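Terminal oxygenase component of carbazole 1,9a-dioxygenase (Nocardioides aromaticivorans, PDB 3GCF) probably takes electrons from a ferredoxin through its Rieske [2Fe-2S] cluster and uses them at a mononuclear iron to dioxygenate carbazole. Local coordinates at residues Val59-Ala64 with Gly137-Phe142; Val111-Leu114 with Pro120-Gly123; Val220-Trp225 with Arg370-Glu375; Gln302-Lys307 with Val319-Arg324. One frame throughout, in Å; residues are numbered along the deposited sequence.

Interactions 1 and 2 belong to the Rieske part of the chain, interactions 3 and 4 to the catalytic part. Interaction 2 lies at the cluster end, with the side chain of Val-113 about 6 Å from the bound [2Fe-2S] cluster; interaction 1 lies in the interior of the neighbouring six-stranded sheet, its centre 25 Å from that of interaction 2. Interactions 3 and 4, centres 30 Å apart, each join a helix to the same seven-stranded sheet, and in interaction 4 the side chain of Leu-304 is about 13 Å from the iron(II) ion. Interactions 1 and 4 approach to about 5 Å at their nearest atoms without touching.

Interaction 1 of 4, residues Val59-Ala64 with Gly137-Phe142; sequences VLLTRA and GVVFVF
Leu-61, Val-139 and Val-141 meet without a ring between them, for the flat groups of residues 137-142 lie on the reverse side of the strand. There the Phe-140 ring has Val-138 CG1 over one face, 3.6 Å above the ring plane and offset toward the rim, and Phe-142 makes edge-to-face contacts with Trp-35 and His-149. The three aliphatic side chains face the interior of the six-stranded antiparallel sheet of the Rieske domain. Strands 57-64 and 138-143 are not neighbours in that sheet: strands 67-72 and 129-135 come between them. Their approach therefore runs across the hollow of a strongly curled sheet, with the CA atoms of Leu-61 and Val-139 9.5 Å apart, and side chains alone bridge the gap. Ala-70, Tyr-130, Val-134 and Met-54 pack around them.

Val-139 and Val-141 stand two residues apart on one face of their strand, and the forked end of Leu-61 serves both. With its CG anti to the carbonyl carbon (chi1 -55°), Leu-61 sends its two methyl groups inward, one to each valine. The touch is light, near the outer range of van der Waals contact. No polar group takes part at the interface. Each branch of the leucine has its own partner: CD1 of Leu-61 lies 4.4 Å from CG1 of Val-139, and CD2 of Leu-61 lies 4.3 Å from CG2 of Val-141.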
loop_
_atom_site.group_PDB
_atom_site.type_symbol
_atom_site.label_atom_id
_atom_site.label_comp_id
_atom_site.label_asym_id
_atom_site.label_seq_id
_atom_site.Cartn_x
_atom_site.Cartn_y
_atom_site.Cartn_z
ATOM N N VAL A 59 -20.744 8.439 -5.929
ATOM C CA VAL A 59 -22.095 8.616 -6.421
ATOM C C VAL A 59 -22.658 7.303 -6.932
ATOM O O VAL A 59 -21.935 6.496 -7.512
ATOM C CB VAL A 59 -22.122 9.644 -7.578
ATOM C CG1 VAL A 59 -23.554 9.884 -8.033
ATOM C CG2 VAL A 59 -21.457 10.947 -7.133
ATOM N N LEU A 60 -23.951 7.097 -6.717
ATOM C CA LEU A 60 -24.613 5.890 -7.182
ATOM C C LEU A 60 -25.591 6.277 -8.283
ATOM O O LEU A 60 -26.452 7.140 -8.086
ATOM C CB LEU A 60 -25.375 5.220 -6.035
ATOM C CG LEU A 60 -26.107 3.922 -6.383
ATOM C CD1 LEU A 60 -25.090 2.822 -6.650
ATOM C CD2 LEU A 60 -27.031 3.519 -5.233
ATOM N N LEU A 61 -25.458 5.646 -9.445
ATOM C CA LEU A 61 -26.353 5.933 -10.556
ATOM C C LEU A 61 -27.289 4.764 -10.805
ATOM O O LEU A 61 -26.916 3.612 -10.614
ATOM C CB LEU A 61 -25.558 6.190 -11.842
ATOM C CG LEU A 61 -24.464 7.261 -11.865
ATOM C CD1 LEU A 61 -23.757 7.209 -13.212
ATOM C CD2 LEU A 61 -25.064 8.637 -11.625
ATOM N N THR A 62 -28.507 5.067 -11.236
ATOM C CA THR A 62 -29.472 4.031 -11.566
ATOM C C THR A 62 -30.500 4.633 -12.513
ATOM O O THR A 62 -30.541 5.853 -12.697
ATOM C CB THR A 62 -30.198 3.497 -10.311
ATOM O OG1 THR A 62 -31.029 2.393 -10.682
ATOM C CG2 THR A 62 -31.068 4.579 -9.683
ATOM N N ARG A 63 -31.301 3.783 -13.148
ATOM C CA ARG A 63 -32.353 4.274 -14.029
ATOM C C ARG A 63 -33.677 3.874 -13.374
ATOM O O ARG A 63 -33.947 2.688 -13.161
ATOM C CB ARG A 63 -32.249 3.659 -15.427
ATOM C CG ARG A 63 -33.250 4.242 -16.431
ATOM C CD ARG A 63 -33.172 3.544 -17.787
ATOM N NE ARG A 63 -31.870 3.717 -18.434
ATOM C CZ ARG A 63 -31.448 4.850 -18.997
ATOM N NH1 ARG A 63 -32.229 5.924 -19.003
ATOM N NH2 ARG A 63 -30.237 4.915 -19.538
ATOM N N ALA A 64 -34.481 4.875 -13.033
ATOM C CA ALA A 64 -35.774 4.654 -12.392
ATOM C C ALA A 64 -36.885 5.238 -13.263
ATOM O O ALA A 64 -36.923 6.448 -13.517
ATOM C CB ALA A 64 -35.784 5.305 -11.016
ATOM N N GLY A 137 -25.782 10.521 -25.498
ATOM C CA GLY A 137 -25.443 9.232 -24.926
ATOM C C GLY A 137 -24.543 9.293 -23.707
ATOM O O GLY A 137 -24.081 8.256 -23.218
ATOM N N VAL A 138 -24.295 10.497 -23.201
ATOM C CA VAL A 138 -23.440 10.641 -22.032
ATOM C C VAL A 138 -24.196 11.144 -20.812
ATOM O O VAL A 138 -24.965 12.100 -20.892
ATOM C CB VAL A 138 -22.261 11.601 -22.304
ATOM C CG1 VAL A 138 -21.380 11.701 -21.074
ATOM C CG2 VAL A 138 -21.448 11.097 -23.488
ATOM N N VAL A 139 -23.968 10.485 -19.681
ATOM C CA VAL A 139 -24.605 10.862 -18.432
ATOM C C VAL A 139 -23.769 11.913 -17.719
ATOM O O VAL A 139 -22.664 11.624 -17.261
ATOM C CB VAL A 139 -24.756 9.649 -17.490
ATOM C CG1 VAL A 139 -25.320 10.104 -16.146
ATOM C CG2 VAL A 139 -25.662 8.601 -18.131
ATOM N N PHE A 140 -24.296 13.130 -17.630
ATOM C CA PHE A 140 -23.600 14.220 -16.957
ATOM C C PHE A 140 -24.218 14.436 -15.584
ATOM O O PHE A 140 -25.430 14.290 -15.407
ATOM C CB PHE A 140 -23.699 15.508 -17.780
ATOM C CG PHE A 140 -22.937 15.462 -19.077
ATOM C CD1 PHE A 140 -21.570 15.715 -19.104
ATOM C CD2 PHE A 140 -23.583 15.134 -20.267
ATOM C CE1 PHE A 140 -20.852 15.640 -20.299
ATOM C CE2 PHE A 140 -22.873 15.056 -21.471
ATOM C CZ PHE A 140 -21.504 15.308 -21.487
ATOM N N VAL A 141 -23.376 14.771 -14.615
ATOM C CA VAL A 141 -23.814 15.017 -13.250
ATOM C C VAL A 141 -23.274 16.374 -12.818
ATOM O O VAL A 141 -22.115 16.700 -13.085
ATOM C CB VAL A 141 -23.261 13.940 -12.286
ATOM C CG1 VAL A 141 -23.706 14.237 -10.865
ATOM C CG2 VAL A 141 -23.733 12.559 -12.715
ATOM N N PHE A 142 -24.103 17.173 -12.155
ATOM C CA PHE A 142 -23.655 18.481 -11.710
ATOM C C PHE A 142 -23.076 18.371 -10.304
ATOM O O PHE A 142 -23.786 18.043 -9.353
ATOM C CB PHE A 142 -24.811 19.482 -11.724
ATOM C CG PHE A 142 -24.368 20.910 -11.566
ATOM C CD1 PHE A 142 -23.841 21.610 -12.648
ATOM C CD2 PHE A 142 -24.429 21.538 -10.327
ATOM C CE1 PHE A 142 -23.377 22.917 -12.501
ATOM C CE2 PHE A 142 -23.967 22.847 -10.166
ATOM C CZ PHE A 142 -23.438 23.538 -11.259
#

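Interaction 2 of 4, residues Val111-Leu114 with Pro120-Gly123; sequences VDVL and PVIG
Ile-122 reaches out of its loop and lays its branches along the backbone of residues 111-113. Its CA-CB bond points at the strand, and with CG1 anti to the carbonyl carbon (chi1 -70°) the two arms part along it. CG2 of Ile-122 settles 3.6 Å from the carbonyl O of Val-111, while CD1 of Ile-122, at the end of the longer arm, comes within 3.8 Å of CA of Asp-112.

The Ile-122 and Asp-112 side chains run side by side in the same direction, CD1 of Ile-122 being 4.0 Å from OD1 of Asp-112. Val-113 is inclined across Ile-122 instead, its CG2 4.1 Å from CG1 of Ile-122. The same Val-113 CG2 also meets CG2 of Val-121 at 4.3 Å, so one methyl group touches both loop residues.

The carboxylate of Asp-112 bends back on its own strand: OD1 of Asp-112 accepts the backbone N-H of Val-113 at 2.7 Å through its anti lone pair (N-H...O 143°). Thr-244 of the second subunit packs on Asp-112, which places the contact at a subunit interface.

Val-111 and Asp-112 both face Thr-102, forming a classic beta bulge. Val-113 then packs on Trp-101, a residue of the cluster pocket, so that the bulged strand and its returning loop form part of the [2Fe-2S]-binding end of a Rieske domain.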
loop_
_atom_site.group_PDB
_atom_site.type_symbol
_atom_site.label_atom_id
_atom_site.label_comp_id
_atom_site.label_asym_id
_atom_site.label_seq_id
_atom_site.Cartn_x
_atom_site.Cartn_y
_atom_site.Cartn_z
ATOM N N VAL A 111 -37.598 7.986 3.270
ATOM C CA VAL A 111 -39.048 7.832 3.262
ATOM C C VAL A 111 -39.517 6.572 3.958
ATOM O O VAL A 111 -40.717 6.357 4.129
ATOM C CB VAL A 111 -39.612 7.835 1.823
ATOM C CG1 VAL A 111 -39.421 9.212 1.190
ATOM C CG2 VAL A 111 -38.920 6.764 0.989
ATOM N N ASP A 112 -38.576 5.733 4.368
ATOM C CA ASP A 112 -38.957 4.508 5.043
ATOM C C ASP A 112 -37.783 3.764 5.651
ATOM O O ASP A 112 -36.623 4.069 5.374
ATOM C CB ASP A 112 -39.687 3.578 4.072
ATOM C CG ASP A 112 -40.872 2.892 4.716
ATOM O OD1 ASP A 112 -40.733 2.450 5.883
ATOM O OD2 ASP A 112 -41.936 2.796 4.059
ATOM N N VAL A 113 -38.113 2.790 6.491
ATOM C CA VAL A 113 -37.128 1.940 7.142
ATOM C C VAL A 113 -37.737 0.546 7.214
ATOM O O VAL A 113 -38.589 0.257 8.062
ATOM C CB VAL A 113 -36.782 2.443 8.557
ATOM C CG1 VAL A 113 -35.748 1.519 9.205
ATOM C CG2 VAL A 113 -36.226 3.858 8.475
ATOM N N LEU A 114 -37.304 -0.302 6.291
ATOM C CA LEU A 114 -37.775 -1.673 6.184
ATOM C C LEU A 114 -37.739 -2.471 7.482
ATOM O O LEU A 114 -38.580 -3.344 7.690
ATOM C CB LEU A 114 -36.953 -2.403 5.120
ATOM C CG LEU A 114 -37.377 -2.305 3.648
ATOM C CD1 LEU A 114 -38.242 -1.089 3.394
ATOM C CD2 LEU A 114 -36.132 -2.296 2.785
ATOM N N PRO A 120 -39.648 7.032 13.824
ATOM C CA PRO A 120 -39.663 8.492 13.928
ATOM C C PRO A 120 -38.586 9.260 13.156
ATOM O O PRO A 120 -38.659 10.489 13.062
ATOM C CB PRO A 120 -39.597 8.728 15.439
ATOM C CG PRO A 120 -38.830 7.545 15.930
ATOM C CD PRO A 120 -39.434 6.412 15.144
ATOM N N VAL A 121 -37.594 8.568 12.600
ATOM C CA VAL A 121 -36.566 9.278 11.840
ATOM C C VAL A 121 -37.022 9.528 10.410
ATOM O O VAL A 121 -36.455 10.368 9.708
ATOM C CB VAL A 121 -35.208 8.516 11.791
ATOM C CG1 VAL A 121 -34.592 8.459 13.179
ATOM C CG2 VAL A 121 -35.403 7.122 11.213
ATOM N N ILE A 122 -38.044 8.797 9.978
ATOM C CA ILE A 122 -38.571 8.950 8.626
ATOM C C ILE A 122 -39.007 10.396 8.406
ATOM O O ILE A 122 -39.693 10.979 9.243
ATOM C CB ILE A 122 -39.763 8.005 8.392
ATOM C CG1 ILE A 122 -39.262 6.560 8.328
ATOM C CG2 ILE A 122 -40.498 8.379 7.106
ATOM C CD1 ILE A 122 -40.362 5.529 8.440
ATOM N N GLY A 123 -38.587 10.974 7.284
ATOM C CA GLY A 123 -38.938 12.354 6.991
ATOM C C GLY A 123 -38.061 13.382 7.689
ATOM O O GLY A 123 -38.168 14.577 7.416
#

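Interaction 3 of 4, residues Val220-Trp225 with Arg370-Glu375; sequences VYDENW and RTLASE
Leu-372 projects from helix 364-376 against Val-220 and Asp-222, where strand 218-221 gives way to a loop. The close part of the contact is gathered round one methyl group. CD1 of Leu-372 comes in over one face of the Asp-222 carboxylate, 3.7 Å from CG of Asp-222 and 3.8 Å from its OD1, and the two side chains run antiparallel, each passing the other. Both have CG anti to the backbone N (chi1 178° for Leu-372, -177° for Asp-222), which extends each one toward the other segment.

Toward Val-220 the fit relaxes. CG1 of Val-220 is 4.2 Å from CD1 of Leu-372, and Val-220 itself is exposed at the edge strand of the sheet. The second leucine methyl, CD2 of Leu-372, is no nearer than 4.3 Å to the carbonyl O of Tyr-221. Glu-375, one helical turn further on and also exposed, keeps its OE1 5.0 Å from OD2 of Asp-222.

The polar end of Asp-222 finds its partners elsewhere, in salt bridges from OD2 to Arg-376 and from OD1 to Lys-227. These two cations probably offset the nearby Glu-375 charge and keep Asp-222 ionised, while the leucine methyl sits over one face of a carboxylate held at both oxygens.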
loop_
_atom_site.group_PDB
_atom_site.type_symbol
_atom_site.label_atom_id
_atom_site.label_comp_id
_atom_site.label_asym_id
_atom_site.label_seq_id
_atom_site.Cartn_x
_atom_site.Cartn_y
_atom_site.Cartn_z
ATOM N N VAL A 220 -7.850 32.695 -27.049
ATOM C CA VAL A 220 -8.569 32.492 -25.803
ATOM C C VAL A 220 -10.011 32.971 -25.944
ATOM O O VAL A 220 -10.262 34.102 -26.347
ATOM C CB VAL A 220 -7.891 33.259 -24.650
ATOM C CG1 VAL A 220 -8.638 33.017 -23.349
ATOM C CG2 VAL A 220 -6.445 32.813 -24.517
ATOM N N TYR A 221 -10.955 32.090 -25.635
ATOM C CA TYR A 221 -12.373 32.420 -25.698
ATOM C C TYR A 221 -12.823 32.620 -24.266
ATOM O O TYR A 221 -13.006 31.655 -23.524
ATOM C CB TYR A 221 -13.157 31.280 -26.345
ATOM C CG TYR A 221 -12.949 31.192 -27.838
ATOM C CD1 TYR A 221 -13.584 32.084 -28.699
ATOM C CD2 TYR A 221 -12.074 30.256 -28.388
ATOM C CE1 TYR A 221 -13.351 32.053 -30.072
ATOM C CE2 TYR A 221 -11.831 30.217 -29.763
ATOM C CZ TYR A 221 -12.474 31.121 -30.596
ATOM O OH TYR A 221 -12.243 31.100 -31.951
ATOM N N ASP A 222 -12.988 33.877 -23.875
ATOM C CA ASP A 222 -13.385 34.197 -22.514
ATOM C C ASP A 222 -14.537 35.198 -22.473
ATOM O O ASP A 222 -14.588 36.076 -21.615
ATOM C CB ASP A 222 -12.165 34.734 -21.762
ATOM C CG ASP A 222 -12.451 35.028 -20.308
ATOM O OD1 ASP A 222 -13.352 34.382 -19.732
ATOM O OD2 ASP A 222 -11.758 35.899 -19.741
ATOM N N GLU A 223 -15.462 35.055 -23.412
ATOM C CA GLU A 223 -16.627 35.926 -23.492
ATOM C C GLU A 223 -17.859 35.047 -23.320
ATOM O O GLU A 223 -18.288 34.384 -24.263
ATOM C CB GLU A 223 -16.671 36.623 -24.854
ATOM C CG GLU A 223 -17.724 37.713 -24.960
ATOM C CD GLU A 223 -17.781 38.340 -26.342
ATOM O OE1 GLU A 223 -18.186 37.645 -27.303
ATOM O OE2 GLU A 223 -17.414 39.533 -26.465
ATOM N N ASN A 224 -18.431 35.043 -22.121
ATOM C CA ASN A 224 -19.595 34.202 -21.842
ATOM C C ASN A 224 -19.089 32.763 -21.790
ATOM O O ASN A 224 -17.904 32.531 -21.539
ATOM C CB ASN A 224 -20.654 34.347 -22.946
ATOM C CG ASN A 224 -21.351 35.699 -22.922
ATOM O OD1 ASN A 224 -21.914 36.132 -23.927
ATOM N ND2 ASN A 224 -21.329 36.366 -21.769
ATOM N N TRP A 225 -19.976 31.801 -22.022
ATOM C CA TRP A 225 -19.590 30.395 -21.997
ATOM C C TRP A 225 -19.993 29.701 -23.293
ATOM O O TRP A 225 -20.935 30.117 -23.959
ATOM C CB TRP A 225 -20.237 29.679 -20.808
ATOM C CG TRP A 225 -19.862 30.242 -19.470
ATOM C CD1 TRP A 225 -20.508 31.235 -18.784
ATOM C CD2 TRP A 225 -18.755 29.843 -18.650
ATOM N NE1 TRP A 225 -19.870 31.475 -17.587
ATOM C CE2 TRP A 225 -18.794 30.636 -17.480
ATOM C CE3 TRP A 225 -17.735 28.896 -18.792
ATOM C CZ2 TRP A 225 -17.849 30.507 -16.455
ATOM C CZ3 TRP A 225 -16.794 28.769 -17.773
ATOM C CH2 TRP A 225 -16.860 29.572 -16.619
ATOM N N ARG A 370 -4.173 27.206 -18.123
ATOM C CA ARG A 370 -4.069 27.252 -16.667
ATOM C C ARG A 370 -4.570 28.588 -16.147
ATOM O O ARG A 370 -5.283 28.647 -15.146
ATOM C CB ARG A 370 -2.620 27.065 -16.222
ATOM C CG ARG A 370 -2.042 25.701 -16.523
ATOM C CD ARG A 370 -0.589 25.646 -16.096
ATOM N NE ARG A 370 -0.017 24.315 -16.259
ATOM C CZ ARG A 370 1.275 24.042 -16.112
ATOM N NH1 ARG A 370 2.123 25.010 -15.803
ATOM N NH2 ARG A 370 1.717 22.802 -16.263
ATOM N N THR A 371 -4.180 29.653 -16.839
ATOM C CA THR A 371 -4.560 31.012 -16.477
ATOM C C THR A 371 -6.067 31.201 -16.561
ATOM O O THR A 371 -6.691 31.707 -15.630
ATOM C CB THR A 371 -3.879 32.020 -17.410
ATOM O OG1 THR A 371 -2.462 31.880 -17.291
ATOM C CG2 THR A 371 -4.277 33.447 -17.052
ATOM N N LEU A 372 -6.646 30.788 -17.679
ATOM C CA LEU A 372 -8.082 30.912 -17.876
ATOM C C LEU A 372 -8.856 30.085 -16.848
ATOM O O LEU A 372 -9.886 30.523 -16.341
ATOM C CB LEU A 372 -8.455 30.458 -19.285
ATOM C CG LEU A 372 -9.947 30.498 -19.619
ATOM C CD1 LEU A 372 -10.412 31.948 -19.736
ATOM C CD2 LEU A 372 -10.194 29.748 -20.919
ATOM N N ALA A 373 -8.352 28.895 -16.542
ATOM C CA ALA A 373 -9.005 28.009 -15.582
ATOM C C ALA A 373 -8.916 28.572 -14.165
ATOM O O ALA A 373 -9.875 28.509 -13.400
ATOM C CB ALA A 373 -8.376 26.623 -15.640
ATOM N N SER A 374 -7.759 29.118 -13.820
ATOM C CA SER A 374 -7.560 29.696 -12.504
ATOM C C SER A 374 -8.503 30.883 -12.312
ATOM O O SER A 374 -9.039 31.087 -11.223
ATOM C CB SER A 374 -6.108 30.151 -12.350
ATOM O OG SER A 374 -5.880 30.753 -11.090
ATOM N N GLU A 375 -8.719 31.649 -13.377
ATOM C CA GLU A 375 -9.593 32.819 -13.314
ATOM C C GLU A 375 -11.078 32.524 -13.504
ATOM O O GLU A 375 -11.919 33.247 -12.978
ATOM C CB GLU A 375 -9.193 33.851 -14.377
ATOM C CG GLU A 375 -7.720 34.200 -14.424
ATOM C CD GLU A 375 -7.384 35.132 -15.581
ATOM O OE1 GLU A 375 -7.936 34.931 -16.692
ATOM O OE2 GLU A 375 -6.560 36.054 -15.387
#

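Interaction 4 of 4, residues Gln302-Lys307 with Val319-Arg324; sequences QVLQRK and VEFEER
Arg-306 and Glu-320 form the polar half of this contact, Leu-304 and Phe-321 the apolar half. A single carboxylate oxygen receives the arginine: OE2 of Glu-320 lies at the guanidinium edge, near its plane, 2.6 Å from NH2 and 2.8 Å from NH1 of Arg-306. This is a salt bridge, but the fork is poorly aimed and both hydrogen bonds are weak, the N-H...O angle being only 121° from NH1 and little straighter from NH2. The guanidinium and carboxylate planes stand 81° apart, so the two groups do not pair side-on through two oxygens.

The arginine chain reaches this position by bending at chi2 and chi3. Glu-320 instead holds CG between its backbone N and carbonyl carbon (chi1 39°) and extends beyond it. Both ends of the bridge have further partners. OE2 of Glu-320 also accepts NE1 of Trp-325, bringing three donors to one oxygen, which would be expected to favour the ionised carboxylate; NH2 of Arg-306 also bonds OG1 of Thr-283.

Beside the ion pair, CD1 of Leu-304 approaches the edge of the Phe-321 ring in its plane, 4.0 Å from CE1 of Phe-321. The two side chains are inclined to one another, and Leu-167 on strand 164-173 touches the same ring.

Strand 298-307 thus carries helix 311-331 on one face through alternate residues, Leu-304 in the buried part and Arg-306 nearer the surface. A helix laid against a curved antiparallel sheet in this way fits the helix-grip, Bet v 1-like catalytic domain of Rieske oxygenases.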
loop_
_atom_site.group_PDB
_atom_site.type_symbol
_atom_site.label_atom_id
_atom_site.label_comp_id
_atom_site.label_asym_id
_atom_site.label_seq_id
_atom_site.Cartn_x
_atom_site.Cartn_y
_atom_site.Cartn_z
ATOM N N GLN A 302 -13.313 9.171 -23.729
ATOM C CA GLN A 302 -12.955 9.430 -25.112
ATOM C C GLN A 302 -14.272 9.294 -25.857
ATOM O O GLN A 302 -14.884 8.234 -25.818
ATOM C CB GLN A 302 -11.968 8.390 -25.629
ATOM C CG GLN A 302 -10.596 8.458 -25.008
ATOM C CD GLN A 302 -9.821 7.187 -25.234
ATOM O OE1 GLN A 302 -10.137 6.148 -24.657
ATOM N NE2 GLN A 302 -8.808 7.252 -26.087
ATOM N N VAL A 303 -14.710 10.357 -26.525
ATOM C CA VAL A 303 -15.978 10.320 -27.248
ATOM C C VAL A 303 -15.808 10.786 -28.682
ATOM O O VAL A 303 -15.321 11.890 -28.940
ATOM C CB VAL A 303 -17.042 11.211 -26.562
ATOM C CG1 VAL A 303 -18.422 10.921 -27.144
ATOM C CG2 VAL A 303 -17.039 10.967 -25.061
ATOM N N LEU A 304 -16.216 9.937 -29.617
ATOM C CA LEU A 304 -16.103 10.253 -31.031
ATOM C C LEU A 304 -17.432 10.754 -31.581
ATOM O O LEU A 304 -18.486 10.184 -31.302
ATOM C CB LEU A 304 -15.633 9.015 -31.798
ATOM C CG LEU A 304 -14.271 8.468 -31.344
ATOM C CD1 LEU A 304 -13.850 7.327 -32.257
ATOM C CD2 LEU A 304 -13.223 9.575 -31.366
ATOM N N GLN A 305 -17.369 11.830 -32.359
ATOM C CA GLN A 305 -18.556 12.443 -32.942
ATOM C C GLN A 305 -18.574 12.351 -34.461
ATOM O O GLN A 305 -17.637 12.777 -35.137
ATOM C CB GLN A 305 -18.637 13.907 -32.524
ATOM C CG GLN A 305 -19.769 14.693 -33.169
ATOM C CD GLN A 305 -19.799 16.130 -32.685
ATOM O OE1 GLN A 305 -18.797 16.837 -32.766
ATOM N NE2 GLN A 305 -20.941 16.565 -32.174
ATOM N N ARG A 306 -19.663 11.805 -34.986
ATOM C CA ARG A 306 -19.841 11.640 -36.419
ATOM C C ARG A 306 -21.119 12.336 -36.888
ATOM O O ARG A 306 -22.172 12.201 -36.269
ATOM C CB ARG A 306 -19.919 10.147 -36.746
ATOM C CG ARG A 306 -20.473 9.820 -38.125
ATOM C CD ARG A 306 -19.584 10.354 -39.228
ATOM N NE ARG A 306 -18.301 9.665 -39.304
ATOM C CZ ARG A 306 -18.151 8.399 -39.689
ATOM N NH1 ARG A 306 -19.214 7.683 -40.029
ATOM N NH2 ARG A 306 -16.940 7.855 -39.759
ATOM N N LYS A 307 -21.025 13.085 -37.978
ATOM C CA LYS A 307 -22.197 13.763 -38.523
ATOM C C LYS A 307 -23.052 12.683 -39.188
ATOM O O LYS A 307 -22.528 11.827 -39.903
ATOM C CB LYS A 307 -21.771 14.815 -39.554
ATOM C CG LYS A 307 -22.896 15.734 -40.017
ATOM C CD LYS A 307 -22.382 16.838 -40.934
ATOM C CE LYS A 307 -23.517 17.754 -41.379
ATOM N NZ LYS A 307 -23.061 18.858 -42.281
ATOM N N VAL A 319 -21.347 0.499 -36.124
ATOM C CA VAL A 319 -20.638 -0.684 -36.612
ATOM C C VAL A 319 -19.136 -0.433 -36.766
ATOM O O VAL A 319 -18.328 -1.251 -36.328
ATOM C CB VAL A 319 -21.207 -1.176 -37.968
ATOM C CG1 VAL A 319 -20.306 -2.268 -38.552
ATOM C CG2 VAL A 319 -22.621 -1.726 -37.765
ATOM N N GLU A 320 -18.747 0.683 -37.380
ATOM C CA GLU A 320 -17.318 0.940 -37.525
ATOM C C GLU A 320 -16.654 1.270 -36.190
ATOM O O GLU A 320 -15.456 1.048 -36.020
ATOM C CB GLU A 320 -17.036 2.035 -38.565
ATOM C CG GLU A 320 -17.992 3.200 -38.578
ATOM C CD GLU A 320 -17.651 4.213 -39.664
ATOM O OE1 GLU A 320 -17.389 3.792 -40.817
ATOM O OE2 GLU A 320 -17.653 5.428 -39.364
ATOM N N PHE A 321 -17.426 1.787 -35.237
ATOM C CA PHE A 321 -16.874 2.083 -33.923
ATOM C C PHE A 321 -16.449 0.756 -33.289
ATOM O O PHE A 321 -15.339 0.626 -32.771
ATOM C CB PHE A 321 -17.917 2.753 -33.028
ATOM C CG PHE A 321 -17.386 3.161 -31.681
ATOM C CD1 PHE A 321 -16.587 4.291 -31.548
ATOM C CD2 PHE A 321 -17.676 2.407 -30.545
ATOM C CE1 PHE A 321 -16.082 4.672 -30.305
ATOM C CE2 PHE A 321 -17.177 2.776 -29.294
ATOM C CZ PHE A 321 -16.378 3.913 -29.173
ATOM N N GLU A 322 -17.342 -0.229 -33.355
ATOM C CA GLU A 322 -17.101 -1.561 -32.797
ATOM C C GLU A 322 -16.006 -2.341 -33.523
ATOM O O GLU A 322 -15.185 -3.009 -32.899
ATOM C CB GLU A 322 -18.402 -2.362 -32.832
ATOM C CG GLU A 322 -18.271 -3.854 -32.522
ATOM C CD GLU A 322 -17.825 -4.128 -31.102
ATOM O OE1 GLU A 322 -18.356 -3.482 -30.171
ATOM O OE2 GLU A 322 -16.948 -5.000 -30.912
ATOM N N GLU A 323 -15.994 -2.245 -34.846
ATOM C CA GLU A 323 -15.032 -2.968 -35.663
ATOM C C GLU A 323 -13.712 -2.253 -35.905
ATOM O O GLU A 323 -12.723 -2.900 -36.259
ATOM C CB GLU A 323 -15.650 -3.292 -37.034
ATOM C CG GLU A 323 -16.985 -4.015 -36.976
ATOM C CD GLU A 323 -17.525 -4.349 -38.353
ATOM O OE1 GLU A 323 -17.081 -3.727 -39.342
ATOM O OE2 GLU A 323 -18.402 -5.227 -38.450
ATOM N N ARG A 324 -13.679 -0.936 -35.719
ATOM C CA ARG A 324 -12.460 -0.198 -36.015
ATOM C C ARG A 324 -12.027 0.952 -35.096
ATOM O O ARG A 324 -10.993 0.869 -34.430
ATOM C CB ARG A 324 -12.553 0.330 -37.457
ATOM C CG ARG A 324 -11.250 0.886 -37.998
ATOM C CD ARG A 324 -11.398 1.475 -39.392
ATOM N NE ARG A 324 -10.096 1.889 -39.912
ATOM C CZ ARG A 324 -9.917 2.805 -40.859
ATOM N NH1 ARG A 324 -10.962 3.419 -41.405
ATOM N NH2 ARG A 324 -8.688 3.111 -41.258
#